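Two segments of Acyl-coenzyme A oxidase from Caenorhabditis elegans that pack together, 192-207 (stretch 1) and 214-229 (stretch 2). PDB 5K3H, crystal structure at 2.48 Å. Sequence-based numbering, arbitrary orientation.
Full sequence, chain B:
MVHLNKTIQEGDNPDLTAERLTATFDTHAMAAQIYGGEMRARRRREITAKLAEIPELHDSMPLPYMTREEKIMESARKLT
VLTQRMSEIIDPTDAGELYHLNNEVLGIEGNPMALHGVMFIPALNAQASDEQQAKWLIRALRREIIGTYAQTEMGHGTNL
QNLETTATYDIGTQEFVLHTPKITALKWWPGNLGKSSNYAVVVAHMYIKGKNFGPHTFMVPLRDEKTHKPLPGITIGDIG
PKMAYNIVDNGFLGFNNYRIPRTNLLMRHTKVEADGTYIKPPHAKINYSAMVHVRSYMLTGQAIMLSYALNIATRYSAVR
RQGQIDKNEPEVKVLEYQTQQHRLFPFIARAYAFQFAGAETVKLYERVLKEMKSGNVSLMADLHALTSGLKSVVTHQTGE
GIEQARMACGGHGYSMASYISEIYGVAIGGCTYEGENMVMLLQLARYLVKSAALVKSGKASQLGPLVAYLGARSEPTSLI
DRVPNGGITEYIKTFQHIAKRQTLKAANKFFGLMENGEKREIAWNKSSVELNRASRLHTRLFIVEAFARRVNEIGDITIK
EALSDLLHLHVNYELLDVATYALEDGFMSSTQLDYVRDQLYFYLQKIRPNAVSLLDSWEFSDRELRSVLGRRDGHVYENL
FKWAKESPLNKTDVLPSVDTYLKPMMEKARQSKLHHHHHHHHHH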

# COMPACT_ATOMS: atom_id res chain seq x y z
N ASN B 192 2.74 23.07 -4.21
CA ASN B 192 3.01 24.39 -3.64
C ASN B 192 2.32 25.52 -4.39
O ASN B 192 2.68 26.69 -4.22
CB ASN B 192 4.51 24.64 -3.55
CG ASN B 192 5.20 23.59 -2.72
OD1 ASN B 192 6.16 22.97 -3.17
ND2 ASN B 192 4.69 23.36 -1.52
N LEU B 193 1.35 25.18 -5.25
CA LEU B 193 0.60 26.15 -6.03
C LEU B 193 -0.56 26.76 -5.25
O LEU B 193 -0.97 27.89 -5.55
CB LEU B 193 0.05 25.49 -7.30
CG LEU B 193 -0.90 26.33 -8.17
CD1 LEU B 193 -0.21 27.61 -8.67
CD2 LEU B 193 -1.46 25.53 -9.36
N GLY B 194 -1.10 26.04 -4.27
CA GLY B 194 -2.35 26.46 -3.68
C GLY B 194 -2.22 27.67 -2.78
O GLY B 194 -3.08 28.55 -2.77
N LYS B 195 -1.14 27.72 -1.99
CA LYS B 195 -1.00 28.71 -0.94
C LYS B 195 0.36 29.41 -0.89
O LYS B 195 0.44 30.59 -0.52
CB LYS B 195 -1.26 28.05 0.41
CG LYS B 195 -2.69 27.61 0.58
CD LYS B 195 -3.59 28.84 0.51
CE LYS B 195 -5.05 28.48 0.40
NZ LYS B 195 -5.94 29.69 0.41
N SER B 196 1.44 28.71 -1.30
CA SER B 196 2.81 29.17 -1.09
C SER B 196 3.33 30.02 -2.24
O SER B 196 3.99 31.04 -2.01
CB SER B 196 3.76 27.98 -0.90
OG SER B 196 3.41 27.18 0.21
N SER B 197 3.09 29.60 -3.48
CA SER B 197 3.70 30.25 -4.62
C SER B 197 3.04 31.58 -4.93
O SER B 197 1.82 31.74 -4.80
CB SER B 197 3.64 29.33 -5.84
OG SER B 197 4.45 28.18 -5.64
N ASN B 198 3.85 32.56 -5.34
CA ASN B 198 3.31 33.77 -5.92
C ASN B 198 3.56 33.88 -7.41
O ASN B 198 2.97 34.75 -8.06
CB ASN B 198 3.84 35.03 -5.19
CG ASN B 198 5.33 34.99 -4.90
OD1 ASN B 198 6.11 34.28 -5.54
ND2 ASN B 198 5.72 35.75 -3.89
N TYR B 199 4.37 33.00 -7.98
CA TYR B 199 4.56 32.89 -9.42
C TYR B 199 4.37 31.43 -9.85
O TYR B 199 4.43 30.52 -9.02
CB TYR B 199 5.96 33.39 -9.84
CG TYR B 199 6.06 34.91 -9.84
CD1 TYR B 199 6.09 35.63 -8.63
CD2 TYR B 199 6.18 35.62 -11.03
CE1 TYR B 199 6.18 37.01 -8.62
CE2 TYR B 199 6.28 36.99 -11.03
CZ TYR B 199 6.28 37.69 -9.82
OH TYR B 199 6.39 39.07 -9.82
N ALA B 200 4.10 31.23 -11.14
CA ALA B 200 4.15 29.89 -11.70
C ALA B 200 4.53 29.95 -13.17
O ALA B 200 4.19 30.89 -13.88
CB ALA B 200 2.81 29.16 -11.56
N VAL B 201 5.25 28.93 -13.64
CA VAL B 201 5.34 28.70 -15.07
C VAL B 201 4.13 27.85 -15.45
O VAL B 201 3.96 26.74 -14.95
CB VAL B 201 6.66 28.01 -15.45
CG1 VAL B 201 6.69 27.68 -16.94
CG2 VAL B 201 7.89 28.85 -15.05
N VAL B 202 3.29 28.37 -16.34
CA VAL B 202 1.99 27.78 -16.64
C VAL B 202 2.00 27.28 -18.07
O VAL B 202 2.48 27.97 -18.98
CB VAL B 202 0.87 28.81 -16.41
CG1 VAL B 202 -0.49 28.25 -16.85
CG2 VAL B 202 0.84 29.21 -14.95
N VAL B 203 1.49 26.06 -18.27
CA VAL B 203 1.38 25.47 -19.60
C VAL B 203 -0.04 25.69 -20.12
O VAL B 203 -1.02 25.44 -19.41
CB VAL B 203 1.75 23.98 -19.58
CG1 VAL B 203 1.69 23.42 -20.97
CG2 VAL B 203 3.15 23.80 -19.02
N ALA B 204 -0.14 26.17 -21.36
CA ALA B 204 -1.41 26.54 -21.96
C ALA B 204 -1.27 26.45 -23.47
O ALA B 204 -0.19 26.63 -24.02
CB ALA B 204 -1.83 27.95 -21.54
N HIS B 205 -2.40 26.19 -24.14
CA HIS B 205 -2.43 26.17 -25.59
C HIS B 205 -2.41 27.58 -26.16
O HIS B 205 -3.26 28.41 -25.82
CB HIS B 205 -3.68 25.44 -26.07
CG HIS B 205 -3.56 23.95 -26.02
ND1 HIS B 205 -4.43 23.11 -26.67
CD2 HIS B 205 -2.64 23.15 -25.42
CE1 HIS B 205 -4.07 21.86 -26.46
NE2 HIS B 205 -2.99 21.86 -25.71
N MET B 206 -1.46 27.85 -27.07
CA MET B 206 -1.25 29.21 -27.58
C MET B 206 -2.00 29.43 -28.89
O MET B 206 -1.73 28.78 -29.90
CB MET B 206 0.24 29.51 -27.76
CG MET B 206 0.48 30.99 -28.07
SD MET B 206 2.21 31.49 -27.95
CE MET B 206 2.94 30.55 -29.31
N TYR B 207 -2.88 30.43 -28.89
CA TYR B 207 -3.67 30.79 -30.05
C TYR B 207 -3.24 32.16 -30.57
O TYR B 207 -3.06 33.10 -29.79
CB TYR B 207 -5.16 30.80 -29.69
CG TYR B 207 -5.79 29.43 -29.58
CD1 TYR B 207 -5.61 28.65 -28.44
CD2 TYR B 207 -6.60 28.92 -30.60
CE1 TYR B 207 -6.21 27.40 -28.32
CE2 TYR B 207 -7.21 27.66 -30.49
CZ TYR B 207 -7.01 26.93 -29.35
OH TYR B 207 -7.60 25.70 -29.24
N GLY B 214 -0.40 24.92 -30.05
CA GLY B 214 -0.03 23.88 -29.13
C GLY B 214 0.47 24.41 -27.81
O GLY B 214 0.51 25.63 -27.58
N PRO B 215 0.87 23.51 -26.91
CA PRO B 215 1.26 23.92 -25.56
C PRO B 215 2.58 24.68 -25.55
O PRO B 215 3.56 24.25 -26.18
CB PRO B 215 1.36 22.60 -24.79
CG PRO B 215 1.56 21.58 -25.81
CD PRO B 215 0.85 22.04 -27.05
N HIS B 216 2.58 25.82 -24.87
CA HIS B 216 3.73 26.67 -24.61
C HIS B 216 3.72 27.08 -23.14
O HIS B 216 2.71 26.94 -22.45
CB HIS B 216 3.72 27.90 -25.51
CG HIS B 216 4.00 27.60 -26.95
ND1 HIS B 216 3.10 26.94 -27.76
CD2 HIS B 216 5.07 27.88 -27.72
CE1 HIS B 216 3.61 26.83 -28.98
NE2 HIS B 216 4.81 27.39 -28.98
N THR B 217 4.84 27.61 -22.65
CA THR B 217 4.95 27.96 -21.24
C THR B 217 5.13 29.46 -21.03
O THR B 217 5.82 30.14 -21.80
CB THR B 217 6.08 27.14 -20.55
OG1 THR B 217 7.34 27.43 -21.16
CG2 THR B 217 5.80 25.65 -20.65
N PHE B 218 4.52 29.95 -19.95
CA PHE B 218 4.43 31.38 -19.69
C PHE B 218 4.77 31.64 -18.23
O PHE B 218 4.33 30.91 -17.34
CB PHE B 218 3.03 31.95 -19.99
CG PHE B 218 2.54 31.68 -21.39
CD1 PHE B 218 2.71 32.63 -22.39
CD2 PHE B 218 1.99 30.46 -21.73
CE1 PHE B 218 2.30 32.39 -23.68
CE2 PHE B 218 1.55 30.22 -23.03
CZ PHE B 218 1.72 31.18 -23.99
N MET B 219 5.53 32.71 -17.99
CA MET B 219 5.71 33.18 -16.63
C MET B 219 4.45 33.93 -16.23
O MET B 219 3.99 34.80 -16.97
CB MET B 219 6.95 34.08 -16.53
CG MET B 219 7.19 34.65 -15.14
SD MET B 219 7.43 33.36 -13.88
CE MET B 219 9.09 32.88 -14.29
N VAL B 220 3.86 33.54 -15.10
CA VAL B 220 2.57 34.07 -14.67
C VAL B 220 2.63 34.53 -13.22
O VAL B 220 2.90 33.71 -12.33
CB VAL B 220 1.43 33.06 -14.85
CG1 VAL B 220 0.09 33.69 -14.47
CG2 VAL B 220 1.38 32.55 -16.27
N PRO B 221 2.45 35.82 -12.92
CA PRO B 221 2.26 36.24 -11.53
C PRO B 221 0.89 35.83 -11.04
O PRO B 221 -0.12 36.01 -11.73
CB PRO B 221 2.40 37.76 -11.57
CG PRO B 221 2.17 38.14 -12.97
CD PRO B 221 2.50 36.97 -13.85
N LEU B 222 0.86 35.30 -9.82
CA LEU B 222 -0.35 34.75 -9.22
C LEU B 222 -0.88 35.58 -8.07
O LEU B 222 -2.09 35.71 -7.92
CB LEU B 222 -0.09 33.33 -8.70
CG LEU B 222 0.56 32.36 -9.67
CD1 LEU B 222 0.91 31.07 -8.92
CD2 LEU B 222 -0.38 32.14 -10.84
N ARG B 223 0.01 36.09 -7.22
CA ARG B 223 -0.35 36.84 -6.02
C ARG B 223 0.51 38.09 -5.94
O ARG B 223 1.63 38.14 -6.46
CB ARG B 223 -0.16 36.01 -4.75
CG ARG B 223 -1.07 34.80 -4.64
CD ARG B 223 -0.61 33.87 -3.52
NE ARG B 223 -1.49 32.71 -3.35
CZ ARG B 223 -2.51 32.65 -2.50
NH1 ARG B 223 -2.79 33.69 -1.72
NH2 ARG B 223 -3.24 31.54 -2.43
N ASP B 224 -0.06 39.12 -5.32
CA ASP B 224 0.67 40.37 -5.10
C ASP B 224 1.90 40.13 -4.24
O ASP B 224 1.82 39.46 -3.21
CB ASP B 224 -0.25 41.39 -4.46
CG ASP B 224 0.44 42.70 -4.21
OD1 ASP B 224 0.85 42.96 -3.05
OD2 ASP B 224 0.58 43.46 -5.20
N GLU B 225 3.04 40.69 -4.65
CA GLU B 225 4.29 40.44 -3.95
C GLU B 225 4.32 41.02 -2.55
O GLU B 225 5.08 40.53 -1.70
CB GLU B 225 5.48 40.98 -4.75
CG GLU B 225 5.69 40.33 -6.12
CD GLU B 225 7.13 40.44 -6.63
OE1 GLU B 225 8.02 40.77 -5.83
OE2 GLU B 225 7.38 40.19 -7.83
N LYS B 226 3.53 42.05 -2.25
CA LYS B 226 3.58 42.66 -0.92
C LYS B 226 2.52 42.12 0.03
O LYS B 226 2.81 41.91 1.21
CB LYS B 226 3.45 44.18 -1.02
CG LYS B 226 3.37 44.91 0.33
CD LYS B 226 4.56 44.54 1.24
CE LYS B 226 4.60 45.42 2.49
NZ LYS B 226 5.42 44.80 3.57
N THR B 227 1.30 41.89 -0.45
CA THR B 227 0.22 41.41 0.39
C THR B 227 -0.03 39.91 0.25
O THR B 227 -0.65 39.32 1.15
CB THR B 227 -1.06 42.20 0.06
OG1 THR B 227 -2.09 41.88 1.00
CG2 THR B 227 -1.56 41.90 -1.34
N HIS B 228 0.46 39.28 -0.83
CA HIS B 228 0.25 37.85 -1.12
C HIS B 228 -1.23 37.51 -1.35
O HIS B 228 -1.67 36.38 -1.11
CB HIS B 228 0.85 36.97 -0.01
CG HIS B 228 1.33 35.64 -0.50
ND1 HIS B 228 0.77 34.44 -0.10
CD2 HIS B 228 2.33 35.31 -1.35
CE1 HIS B 228 1.39 33.44 -0.70
NE2 HIS B 228 2.35 33.94 -1.46
N LYS B 229 -2.01 38.49 -1.80
CA LYS B 229 -3.38 38.09 -2.11
C LYS B 229 -3.49 37.77 -3.61
O LYS B 229 -2.66 38.22 -4.42
CB LYS B 229 -4.35 39.21 -1.75
CG LYS B 229 -4.41 39.50 -0.27
CD LYS B 229 -5.16 40.80 -0.01
CE LYS B 229 -5.22 41.12 1.49
NZ LYS B 229 -6.03 42.32 1.83
O HOH W 1 -0.37 29.85 -4.13
O HOH W 2 -6.19 31.07 -1.71

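Strands 199-207 and 214-221 pair as antiparallel neighbors in a sheet; their N-to-C directions differ by 122°, so the pair is strongly twisted. The register follows from alternating CA-CA spacings: 5.4 Å for Ala-200 with Val-220 and 5.3 Å for Val-202 with Phe-218, both hydrogen-bonded pairs, against 4.8 Å for Val-201 with Met-219 and 4.7 Å for Val-203 with Thr-217, which are not. Each wide pair closes a two-bond ring. Val-202 N donates to Phe-218 O (2.9 Å, 165°) and Phe-218 N to Val-202 O (3.0 Å, 144°); Ala-204 and His-216 repeat the pattern. Met-206 N to Gly-214 O (3.0 Å) and Leu-222 N to Asn-198 O (2.8 Å) extend the ladder. Pro-215 and Pro-221, lacking an amide hydrogen, occupy non-hydrogen-bonded positions, where no donor is required.

On the face bearing Tyr-199, Val-201 and Val-203, the tyrosine ring receives Pro-221 CA over its face, 4.3 Å from the ring centroid and 22° off the normal. Its hydroxyl reaches beyond the strand: Tyr-199 OH donates to Glu-225 OE2 in a very short 2.5 Å bond. Farther along, Val-203 CG2 meets Thr-217 CG2 at 3.6 Å.

On the face bearing Val-202 and Phe-218, Val-202 CG2 packs against Val-220 CG2 at 3.6 Å. Met-206 joins two rings: its CE lies 3.6 Å from the His-216 ring centroid, only 7° off the normal, while its SD approaches the Phe-218 edge, 4.0 Å from CZ.

Beyond the strands, Arg-223 NH2 donates to Gly-194 O (3.0 Å). Although Lys-195 NZ lies 4.3 Å from Arg-223 NH2, water 2 accepts from both cations, at 2.5 and 3.1 Å respectively from its O. Water 1 accepts from Arg-223 NE (3.2 Å from its O) and donates to Leu-193 O and Ser-197 O, tying the loop to the guanidinium.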